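Local coordinates for conserved protein with 2 CBS domains (Pyrobaculum aerophilum, PDB 2RIH) that binds AMP through a tandem pair of CBS domains that together form a Bateman module, probably serving as a nucleotide sensor, at residues P72-P75 / I76-S79; D85-P88 / V89-A93; E94-R98 / H99-H103; S118-D121 / L122-R126. All coordinates share one frame; numbering follows the deposited sequence. Where two conformers were deposited one is given.

From the N terminus, the four contacts follow in series; none nests or crosses. Contact 1 closes a turn in the linker between helix 56-64 and strand 82-84. Contact 2 turns the loop after that strand into helix 89-99, and contact 3, adjoining it, ends the same helix and leads into strand 103-107. Contact 4 begins at the end of strand 113-118 and closes helix 119-123. Leu122 packs on Val89 and Ala93, and Met96 reaches Leu122, so contacts 2, 3 and 4 meet through helices 89-99 and 119-123 of the second CBS domain. Contact 1 stands apart, its centre about 25 Å from that of contact 2. Contacts 3 and 4 share a sulfate and both touch the second subunit.

Contact 1 of 4, residues P72-P75 / I76-S79; sequences PAMP and IANS
The flat groups joining Ala73 and Met74 to Ile76 and Ala77 are peptide units, met at their oxygens by N-H groups standing above the carbonyl planes. Ile76 N, 47° out of the Ala73 carbonyl plane, donates to Ala73 O at 2.9 Å. One residue on, Ala77 N, 64° out of plane, bonds to Met74 O, also at 2.9 Å. Both bonds span three residues, the signature of a 3-10 turn. Pro75 suits its place inside the turn, since it has no N-H to satisfy and its ring fixes phi. With CG1 between the backbone N and the carbonyl carbon (chi1 72°), Ile76 brings this branch beside the backbone, where CG1 lies 3.1 Å from Ala73 O. From there the side chain reaches Leu67 and Ile24. The small Ala77 lets its CB come within 3.2 Å of Met74 O, while the bent chain of Met74 brings SD to 4.0 Å from the same CB. Met74 and Ala77 also rest on strand 50-55. An alanine at Ile76 would lack CG1, CG2 and CD1, which would probably open a gap against Leu67 and Ile24 and leave Ala73 O without its apolar cover. Beyond the turn comes Asn78, a residue of an AMP site, whose ND2 bonds to Asp58 OD1. The turn is thus held by two backbone hydrogen bonds, its oxygens lined by hydrocarbon, placing Asn78 near the nucleotide site.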
loop_
_atom_site.group_PDB
_atom_site.type_symbol
_atom_site.label_atom_id
_atom_site.label_comp_id
_atom_site.label_asym_id
_atom_site.label_seq_id
_atom_site.Cartn_x
_atom_site.Cartn_y
_atom_site.Cartn_z
ATOM N N PRO A 72 -6.376 -21.450 5.230
ATOM C CA PRO A 72 -6.031 -21.174 3.840
ATOM C C PRO A 72 -6.133 -19.698 3.436
ATOM O O PRO A 72 -7.032 -18.976 3.900
ATOM C CB PRO A 72 -7.037 -22.027 3.052
ATOM C CG PRO A 72 -8.131 -22.323 3.997
ATOM C CD PRO A 72 -7.491 -22.407 5.339
ATOM N N ALA A 73 -5.208 -19.272 2.571
ATOM C CA ALA A 73 -5.201 -17.913 2.020
ATOM C C ALA A 73 -6.142 -17.759 0.837
ATOM O O ALA A 73 -6.631 -16.664 0.594
ATOM C CB ALA A 73 -3.786 -17.496 1.612
ATOM N N MET A 74 -6.397 -18.836 0.096
ATOM C CA MET A 74 -7.239 -18.734 -1.107
ATOM C C MET A 74 -8.601 -18.062 -0.871
ATOM O O MET A 74 -9.005 -17.219 -1.677
ATOM C CB MET A 74 -7.411 -20.094 -1.809
ATOM C CG MET A 74 -8.164 -20.009 -3.154
ATOM S SD MET A 74 -7.397 -18.906 -4.376
ATOM C CE MET A 74 -6.113 -19.991 -4.994
ATOM N N PRO A 75 -9.327 -18.437 0.203
ATOM C CA PRO A 75 -10.587 -17.735 0.486
ATOM C C PRO A 75 -10.484 -16.204 0.654
ATOM O O PRO A 75 -11.473 -15.520 0.457
ATOM C CB PRO A 75 -11.072 -18.392 1.786
ATOM C CG PRO A 75 -10.459 -19.743 1.772
ATOM C CD PRO A 75 -9.100 -19.541 1.157
ATOM N N ILE A 76 -9.320 -15.667 1.011
ATOM C CA ILE A 76 -9.182 -14.208 1.127
ATOM C C ILE A 76 -8.560 -13.590 -0.135
ATOM O O ILE A 76 -8.394 -12.375 -0.220
ATOM C CB ILE A 76 -8.406 -13.781 2.398
ATOM C CG1 ILE A 76 -6.908 -14.095 2.305
ATOM C CG2 ILE A 76 -9.017 -14.437 3.622
ATOM C CD1 ILE A 76 -6.073 -13.338 3.307
ATOM N N ALA A 77 -8.236 -14.443 -1.103
ATOM C CA ALA A 77 -7.553 -14.041 -2.330
ATOM C C ALA A 77 -8.487 -13.388 -3.349
ATOM O O ALA A 77 -9.709 -13.517 -3.276
ATOM C CB ALA A 77 -6.864 -15.262 -2.946
ATOM N N ASN A 78 -7.885 -12.692 -4.306
ATOM C CA ASN A 78 -8.607 -12.011 -5.376
ATOM C C ASN A 78 -8.109 -12.502 -6.722
ATOM O O ASN A 78 -7.007 -13.029 -6.822
ATOM C CB ASN A 78 -8.377 -10.503 -5.284
ATOM C CG ASN A 78 -8.805 -9.937 -3.959
ATOM O OD1 ASN A 78 -9.983 -9.967 -3.616
ATOM N ND2 ASN A 78 -7.851 -9.432 -3.196
ATOM N N SER A 79 -8.926 -12.323 -7.755
ATOM C CA SER A 79 -8.533 -12.682 -9.115
ATOM C C SER A 79 -7.378 -11.787 -9.566
ATOM O O SER A 79 -7.382 -10.589 -9.273
ATOM C CB SER A 79 -9.710 -12.541 -10.075
ATOM O OG SER A 79 -9.426 -13.175 -11.301
#

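Contact 2 of 4, residues D85-P88 / V89-A93; sequences DTDP and VHVAA
Pro88 makes the close part of this contact, with its carbonyl directed at Val91 and its ring against His90. Val91 N donates to Pro88 O at 3.0 Å, standing 43° above the carbonyl plane, and Val91 CB follows to 3.4 Å from the same oxygen. His90 has its ring between the backbone N and the carbonyl carbon (chi1 77°), which folds it back beside the proline. The two side chains run side by side, and Pro88 CG lies 3.6 Å from His90 NE2, oblique to the imidazole. Looser contacts follow further along the same side of the ring, at CG and CD: Val91 CG2 is 4.0 Å from Pro88 CG, while Val91 CG1 lies 3.8 Å from Asp87 OD2. That carboxylate oxygen has its polar partner in Leu84 N, which ties the loop back to strand 82-84. Pro88, His90 and Val91 are partly exposed, whereas Val89, Ala92 and Ala93 are buried: Val89 meets Leu132 and Leu122, and the two small alanines let the helix lie close to its neighbours, Ala92 on Val104. Proline is at home near a helix start, having no N-H to lose. Here it leads into the helical limb of a beta-alpha-beta crossover, in which helix 89-99 connects the parallel strands 82-84 and 103-107 of the second CBS domain.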
loop_
_atom_site.group_PDB
_atom_site.type_symbol
_atom_site.label_atom_id
_atom_site.label_comp_id
_atom_site.label_asym_id
_atom_site.label_seq_id
_atom_site.Cartn_x
_atom_site.Cartn_y
_atom_site.Cartn_z
ATOM N N ASP A 85 4.331 -7.818 -19.739
ATOM C CA ASP A 85 5.686 -7.285 -19.552
ATOM C C ASP A 85 6.077 -6.265 -20.642
ATOM O O ASP A 85 6.936 -5.401 -20.425
ATOM C CB ASP A 85 6.725 -8.424 -19.474
ATOM C CG ASP A 85 6.710 -9.349 -20.697
ATOM O OD1 ASP A 85 5.747 -9.329 -21.491
ATOM O OD2 ASP A 85 7.675 -10.124 -20.850
ATOM N N THR A 86 5.418 -6.370 -21.794
ATOM C CA THR A 86 5.619 -5.488 -22.939
ATOM C C THR A 86 4.649 -4.294 -23.012
ATOM O O THR A 86 4.783 -3.446 -23.897
ATOM C CB THR A 86 5.438 -6.286 -24.244
ATOM O OG1 THR A 86 4.179 -6.969 -24.198
ATOM C CG2 THR A 86 6.570 -7.304 -24.423
ATOM N N ASP A 87 3.666 -4.231 -22.116
ATOM C CA ASP A 87 2.762 -3.081 -22.057
ATOM C C ASP A 87 3.482 -1.826 -21.577
ATOM O O ASP A 87 4.371 -1.919 -20.731
ATOM C CB ASP A 87 1.587 -3.337 -21.101
ATOM C CG ASP A 87 0.509 -4.208 -21.714
ATOM O OD1 ASP A 87 0.458 -4.311 -22.955
ATOM O OD2 ASP A 87 -0.284 -4.786 -20.944
ATOM N N PRO A 88 3.118 -0.658 -22.140
ATOM C CA PRO A 88 3.582 0.603 -21.588
ATOM C C PRO A 88 3.055 0.821 -20.172
ATOM O O PRO A 88 1.958 0.374 -19.834
ATOM C CB PRO A 88 3.014 1.658 -22.546
ATOM C CG PRO A 88 1.922 0.977 -23.285
ATOM C CD PRO A 88 2.286 -0.464 -23.343
ATOM N N VAL A 89 3.835 1.512 -19.358
ATOM C CA VAL A 89 3.495 1.691 -17.953
ATOM C C VAL A 89 2.142 2.392 -17.719
ATOM O O VAL A 89 1.550 2.220 -16.653
ATOM C CB VAL A 89 4.633 2.415 -17.190
ATOM C CG1 VAL A 89 5.912 1.576 -17.236
ATOM C CG2 VAL A 89 4.878 3.806 -17.754
ATOM N N HIS A 90 1.642 3.150 -18.701
ATOM C CA HIS A 90 0.350 3.829 -18.548
ATOM C C HIS A 90 -0.812 2.836 -18.491
ATOM O O HIS A 90 -1.842 3.119 -17.868
ATOM C CB HIS A 90 0.121 4.899 -19.639
ATOM C CG HIS A 90 -0.265 4.353 -20.982
ATOM N ND1 HIS A 90 -1.544 3.933 -21.275
ATOM C CD2 HIS A 90 0.450 4.203 -22.124
ATOM C CE1 HIS A 90 -1.596 3.523 -22.531
ATOM N NE2 HIS A 90 -0.399 3.681 -23.071
ATOM N N VAL A 91 -0.638 1.676 -19.131
ATOM C CA VAL A 91 -1.619 0.597 -19.060
ATOM C C VAL A 91 -1.728 0.042 -17.632
ATOM O O VAL A 91 -2.827 -0.289 -17.186
ATOM C CB VAL A 91 -1.290 -0.551 -20.046
ATOM C CG1 VAL A 91 -2.189 -1.754 -19.793
ATOM C CG2 VAL A 91 -1.433 -0.075 -21.482
ATOM N N ALA A 92 -0.599 -0.054 -16.924
ATOM C CA ALA A 92 -0.594 -0.539 -15.535
ATOM C C ALA A 92 -1.243 0.475 -14.599
ATOM O O ALA A 92 -2.097 0.112 -13.785
ATOM C CB ALA A 92 0.819 -0.847 -15.072
ATOM N N ALA A 93 -0.832 1.737 -14.726
ATOM C CA ALA A 93 -1.396 2.831 -13.944
ATOM C C ALA A 93 -2.912 2.891 -14.088
ATOM O O ALA A 93 -3.626 2.997 -13.098
ATOM C CB ALA A 93 -0.783 4.165 -14.368
#

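Contact 3 of 4, residues E94-R98 / H99-H103; sequences EKMRR and HNIRH. With SO4 (sulfate ion), chain C; SO4 (sulfate ion), chain D; SO4 (sulfate ion), chain F.
A Schellman motif, with Met96 bonded to Ile101, ends helix 89-99 and turns the chain toward strand 103-107. Ile101 N donates to Met96 O at 3.0 Å, in the carbonyl plane and fairly straight at 160°. His99 N reaches Lys95 O, also at 3.0 Å, an i to i+4 bond of the final turn. Asn100 takes the positive phi of 59° that the reversal needs, a conformation asparagine tolerates well. Ile101 CG1 lies 3.8 Å from Met96 CA. The methionine, extended beyond CG, passes SD alongside the Arg102 backbone and brings CE to 4.1 Å from His103 C. Beyond the turn, Arg102, of one AMP site, and His103, which lines both, grip sulfate. Arg102 NE points almost straight (174°) at O1 of the chain C sulfate, while NH2 bonds its O3 and forms a salt bridge with Glu56 of the second subunit. His103 donates near its ring plane from both nitrogens, ND1 to O2 of this ion at 2.8 Å and NE2 to O4 of the chain D sulfate at 2.7 Å, so it is probably protonated. The segment after the helix thus offers anions donors, probably with positive charge, and the sulfates probably mark places for AMP phosphates.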
loop_
_atom_site.group_PDB
_atom_site.type_symbol
_atom_site.label_atom_id
_atom_site.label_comp_id
_atom_site.label_asym_id
_atom_site.label_seq_id
_atom_site.Cartn_x
_atom_site.Cartn_y
_atom_site.Cartn_z
ATOM N N GLU A 94 -3.394 2.819 -15.328
ATOM C CA GLU A 94 -4.829 2.832 -15.599
ATOM C C GLU A 94 -5.547 1.645 -14.944
ATOM O O GLU A 94 -6.587 1.825 -14.302
ATOM C CB GLU A 94 -5.088 2.867 -17.111
ATOM C CG GLU A 94 -6.495 3.300 -17.497
ATOM C CD GLU A 94 -6.875 4.673 -16.946
ATOM O OE1 GLU A 94 -5.982 5.543 -16.772
ATOM O OE2 GLU A 94 -8.079 4.881 -16.685
ATOM N N LYS A 95 -4.991 0.444 -15.077
ATOM C CA LYS A 95 -5.570 -0.730 -14.409
ATOM C C LYS A 95 -5.603 -0.557 -12.887
ATOM O O LYS A 95 -6.580 -0.932 -12.243
ATOM C CB LYS A 95 -4.844 -2.035 -14.784
ATOM C CG LYS A 95 -5.247 -2.597 -16.147
ATOM C CD LYS A 95 -5.550 -4.089 -16.085
ATOM C CE LYS A 95 -6.089 -4.622 -17.415
ATOM N NZ LYS A 95 -6.904 -5.879 -17.242
ATOM N N MET A 96 -4.547 0.012 -12.310
ATOM C CA MET A 96 -4.539 0.284 -10.876
ATOM C C MET A 96 -5.656 1.253 -10.510
ATOM O O MET A 96 -6.386 1.020 -9.553
ATOM C CB MET A 96 -3.199 0.862 -10.419
ATOM C CG MET A 96 -2.103 -0.148 -10.344
ATOM S SD MET A 96 -0.562 0.604 -9.838
ATOM C CE MET A 96 0.561 -0.643 -10.455
ATOM N N ARG A 97 -5.773 2.337 -11.278
ATOM C CA ARG A 97 -6.798 3.362 -11.051
ATOM C C ARG A 97 -8.210 2.800 -11.184
ATOM O O ARG A 97 -9.058 3.016 -10.316
ATOM C CB ARG A 97 -6.625 4.543 -12.029
ATOM C CG ARG A 97 -7.759 5.582 -11.962
ATOM C CD ARG A 97 -7.476 6.857 -12.769
ATOM N NE ARG A 97 -7.963 6.814 -14.151
ATOM C CZ ARG A 97 -9.221 7.046 -14.539
ATOM N NH1 ARG A 97 -10.177 7.324 -13.659
ATOM N NH2 ARG A 97 -9.535 6.989 -15.827
ATOM N N ARG A 98 -8.454 2.082 -12.277
ATOM C CA ARG A 98 -9.797 1.587 -12.593
ATOM C C ARG A 98 -10.252 0.420 -11.719
ATOM O O ARG A 98 -11.444 0.219 -11.547
ATOM C CB ARG A 98 -9.908 1.216 -14.080
ATOM C CG ARG A 98 -9.660 2.370 -15.058
ATOM C CD ARG A 98 -10.465 3.626 -14.724
ATOM N NE ARG A 98 -11.866 3.344 -14.393
ATOM C CZ ARG A 98 -12.882 3.345 -15.249
ATOM N NH1 ARG A 98 -12.700 3.614 -16.546
ATOM N NH2 ARG A 98 -14.107 3.071 -14.805
ATOM N N HIS A 99 -9.319 -0.349 -11.177
ATOM C CA HIS A 99 -9.673 -1.449 -10.274
ATOM C C HIS A 99 -9.481 -1.109 -8.797
ATOM O O HIS A 99 -9.750 -1.944 -7.941
ATOM C CB HIS A 99 -8.905 -2.716 -10.649
ATOM C CG HIS A 99 -9.362 -3.319 -11.941
ATOM N ND1 HIS A 99 -10.306 -4.320 -12.000
ATOM C CD2 HIS A 99 -9.036 -3.033 -13.225
ATOM C CE1 HIS A 99 -10.524 -4.642 -13.263
ATOM N NE2 HIS A 99 -9.770 -3.871 -14.026
ATOM N N ASN A 100 -9.046 0.118 -8.504
ATOM C CA ASN A 100 -8.837 0.583 -7.123
ATOM C C ASN A 100 -7.828 -0.272 -6.361
ATOM O O ASN A 100 -8.039 -0.615 -5.191
ATOM C CB ASN A 100 -10.174 0.660 -6.361
ATOM C CG ASN A 100 -11.158 1.619 -7.000
ATOM O OD1 ASN A 100 -10.766 2.647 -7.545
ATOM N ND2 ASN A 100 -12.446 1.295 -6.923
ATOM N N ILE A 101 -6.730 -0.603 -7.042
ATOM C CA ILE A 101 -5.661 -1.424 -6.486
ATOM C C ILE A 101 -4.332 -0.687 -6.609
ATOM O O ILE A 101 -4.231 0.359 -7.277
ATOM C CB ILE A 101 -5.570 -2.837 -7.155
ATOM C CG1 ILE A 101 -5.366 -2.745 -8.673
ATOM C CG2 ILE A 101 -6.813 -3.674 -6.823
ATOM C CD1 ILE A 101 -5.469 -4.102 -9.399
ATOM N N ARG A 102 -3.320 -1.208 -5.932
ATOM C CA ARG A 102 -2.022 -0.558 -5.912
ATOM C C ARG A 102 -0.924 -1.450 -6.451
ATOM O O ARG A 102 0.253 -1.125 -6.333
ATOM C CB ARG A 102 -1.708 -0.084 -4.501
ATOM C CG ARG A 102 -2.611 1.041 -4.052
ATOM C CD ARG A 102 -2.411 1.327 -2.584
ATOM N NE ARG A 102 -2.615 0.102 -1.823
ATOM C CZ ARG A 102 -2.133 -0.122 -0.607
ATOM N NH1 ARG A 102 -1.443 0.815 0.032
ATOM N NH2 ARG A 102 -2.360 -1.293 -0.028
ATOM N N HIS A 103 -1.324 -2.569 -7.045
ATOM C CA HIS A 103 -0.409 -3.517 -7.673
ATOM C C HIS A 103 -1.057 -4.078 -8.922
ATOM O O HIS A 103 -2.277 -4.035 -9.056
ATOM C CB HIS A 103 -0.104 -4.695 -6.735
ATOM C CG HIS A 103 0.628 -4.305 -5.490
ATOM N ND1 HIS A 103 -0.022 -3.879 -4.351
ATOM C CD2 HIS A 103 1.951 -4.277 -5.203
ATOM C CE1 HIS A 103 0.873 -3.607 -3.418
ATOM N NE2 HIS A 103 2.075 -3.832 -3.909
HETATM S S SO4 C . -3.453 -3.582 -2.973
HETATM O O1 SO4 C . -4.173 -2.316 -3.032
HETATM O O2 SO4 C . -2.851 -3.838 -4.283
HETATM O O3 SO4 C . -2.377 -3.533 -1.988
HETATM O O4 SO4 C . -4.400 -4.620 -2.632
HETATM S S SO4 D . 5.122 -2.373 -2.372
HETATM O O1 SO4 D . 4.261 -1.250 -2.695
HETATM O O2 SO4 D . 6.241 -2.407 -3.304
HETATM O O3 SO4 D . 5.659 -2.216 -1.037
HETATM O O4 SO4 D . 4.374 -3.610 -2.452
HETATM S S SO4 F . -4.072 4.076 0.388
HETATM O O1 SO4 F . -3.902 4.548 1.757
HETATM O O2 SO4 F . -4.614 5.141 -0.437
HETATM O O3 SO4 F . -2.792 3.681 -0.157
HETATM O O4 SO4 F . -4.984 2.953 0.384
#

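Contact 4 of 4, residues S118-D121 / L122-R126; sequences SIRD and LCFER. With SO4 (sulfate ion), chain D; SO4 (sulfate ion), chain I.
A capping box made by Ser118 and Asp121 begins the short helix 119-123, in which Ile119 meets Cys123 and Arg120 meets Phe124; Ser118, Arg120 and Asp121 all belong to an AMP site. Ser118 N donates to Asp121 OD2 at 2.7 Å, reaching the anti side of the carboxylate, while Ser118 OG accepts from Arg120 N at 3.0 Å. The serine hydroxyl can do this because it stands anti to its own N (chi1 170°), turned toward the start of the helix. Its proton goes to O1 of the chain D sulfate, 2.7 Å from OG, so one small hydroxyl caps the helix and holds the anion. Asp121 has a second mate in Lys12, a salt bridge through OD1. Arg120 reaches the same sulfate, NH1 lying 2.8 Å from O3 in a weak bond. Its chain runs beside Phe124, with CG 4.1 Å from CE2 and the guanidinium turned 87° from the ring. Replacing this arginine by an alanine would probably leave the sulfate with one cationic partner fewer and Phe124 without the methylenes alongside it. On another side of the helix Ile119 CG1 lies 3.4 Å from Cys123 SG, an apolar neighbour for a sulfur that forms a disulfide with Cys123 of the second subunit. The helix is weakly bonded and soon ends; there a water donates to Asp121 O at 2.9 Å and accepts from Glu125 N at 2.8 Å.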
loop_
_atom_site.group_PDB
_atom_site.type_symbol
_atom_site.label_atom_id
_atom_site.label_comp_id
_atom_site.label_asym_id
_atom_site.label_seq_id
_atom_site.Cartn_x
_atom_site.Cartn_y
_atom_site.Cartn_z
ATOM N N SER A 118 4.272 -2.297 -8.563
ATOM C CA SER A 118 3.625 -1.530 -7.531
ATOM C C SER A 118 3.394 -0.089 -7.980
ATOM O O SER A 118 4.046 0.404 -8.893
ATOM C CB SER A 118 4.507 -1.517 -6.285
ATOM O OG SER A 118 4.009 -0.603 -5.347
ATOM N N ILE A 119 2.471 0.580 -7.297
ATOM C CA ILE A 119 2.260 2.007 -7.459
ATOM C C ILE A 119 3.543 2.806 -7.093
ATOM O O ILE A 119 3.812 3.869 -7.658
ATOM C CB ILE A 119 1.033 2.458 -6.630
ATOM C CG1 ILE A 119 0.552 3.835 -7.077
ATOM C CG2 ILE A 119 1.338 2.438 -5.119
ATOM C CD1 ILE A 119 -0.860 4.134 -6.614
ATOM N N ARG A 120 4.346 2.269 -6.179
ATOM C CA ARG A 120 5.677 2.834 -5.864
ATOM C C ARG A 120 6.590 2.918 -7.072
ATOM O O ARG A 120 7.373 3.867 -7.202
ATOM C CB ARG A 120 6.415 1.948 -4.875
ATOM C CG ARG A 120 6.208 2.231 -3.438
ATOM C CD ARG A 120 6.804 1.071 -2.647
ATOM N NE ARG A 120 7.378 1.537 -1.410
ATOM C CZ ARG A 120 6.976 1.229 -0.188
ATOM N NH1 ARG A 120 5.976 0.388 0.052
ATOM N NH2 ARG A 120 7.627 1.780 0.809
ATOM N N ASP A 121 6.527 1.893 -7.921
ATOM C CA ASP A 121 7.388 1.799 -9.103
ATOM C C ASP A 121 7.043 2.837 -10.167
ATOM O O ASP A 121 7.911 3.271 -10.937
ATOM C CB ASP A 121 7.290 0.401 -9.721
ATOM C CG ASP A 121 7.730 -0.698 -8.768
ATOM O OD1 ASP A 121 8.869 -0.620 -8.245
ATOM O OD2 ASP A 121 6.946 -1.663 -8.564
ATOM N N LEU A 122 5.773 3.232 -10.208
ATOM C CA LEU A 122 5.271 4.113 -11.252
ATOM C C LEU A 122 5.254 5.586 -10.875
ATOM O O LEU A 122 5.320 6.454 -11.748
ATOM C CB LEU A 122 3.834 3.718 -11.600
ATOM C CG LEU A 122 3.583 2.343 -12.196
ATOM C CD1 LEU A 122 2.094 2.119 -12.356
ATOM C CD2 LEU A 122 4.308 2.200 -13.525
ATOM N N CYS A 123 5.144 5.872 -9.583
ATOM C CA CYS A 123 4.707 7.195 -9.156
ATOM C C CYS A 123 5.769 8.109 -8.557
ATOM O O CYS A 123 5.450 9.229 -8.163
ATOM C CB CYS A 123 3.540 7.026 -8.194
ATOM S SG CYS A 123 2.175 6.181 -8.980
ATOM N N PHE A 124 7.020 7.651 -8.513
ATOM C CA PHE A 124 8.109 8.461 -7.954
ATOM C C PHE A 124 8.964 9.194 -9.009
ATOM O O PHE A 124 9.186 10.405 -8.900
ATOM C CB PHE A 124 9.002 7.601 -7.052
ATOM C CG PHE A 124 8.362 7.187 -5.737
ATOM C CD1 PHE A 124 7.303 7.900 -5.174
ATOM C CD2 PHE A 124 8.877 6.109 -5.029
ATOM C CE1 PHE A 124 6.744 7.510 -3.955
ATOM C CE2 PHE A 124 8.333 5.721 -3.800
ATOM C CZ PHE A 124 7.260 6.423 -3.270
ATOM N N GLU A 125 9.441 8.479 -10.025
ATOM C CA GLU A 125 10.356 9.084 -10.997
ATOM C C GLU A 125 9.647 9.993 -12.009
ATOM O O GLU A 125 8.655 9.604 -12.618
ATOM C CB GLU A 125 11.143 8.010 -11.738
ATOM C CG GLU A 125 12.249 8.586 -12.590
ATOM C CD GLU A 125 12.997 7.546 -13.388
ATOM O OE1 GLU A 125 12.831 6.339 -13.123
ATOM O OE2 GLU A 125 13.744 7.956 -14.292
ATOM N N ARG A 126 10.196 11.191 -12.198
ATOM C CA ARG A 126 9.589 12.217 -13.052
ATOM C C ARG A 126 9.317 11.777 -14.472
ATOM O O ARG A 126 8.227 12.009 -14.985
ATOM C CB ARG A 126 10.453 13.486 -13.106
ATOM C CG ARG A 126 9.845 14.681 -12.404
ATOM C CD ARG A 126 10.373 14.905 -10.995
ATOM N NE ARG A 126 10.110 16.286 -10.593
ATOM C CZ ARG A 126 10.752 17.350 -11.069
ATOM N NH1 ARG A 126 11.726 17.215 -11.971
ATOM N NH2 ARG A 126 10.421 18.567 -10.643
HETATM S S SO4 D . 5.122 -2.373 -2.372
HETATM O O1 SO4 D . 4.261 -1.250 -2.695
HETATM O O2 SO4 D . 6.241 -2.407 -3.304
HETATM O O3 SO4 D . 5.659 -2.216 -1.037
HETATM O O4 SO4 D . 4.374 -3.610 -2.452
HETATM S S SO4 I . 13.758 12.405 -11.237
HETATM O O1 SO4 I . 13.829 13.789 -10.789
HETATM O O2 SO4 I . 13.703 12.372 -12.692
HETATM O O3 SO4 I . 14.936 11.661 -10.811
HETATM O O4 SO4 I . 12.566 11.801 -10.658
HETATM O O HOH W 1 8.967 5.771 -9.847
#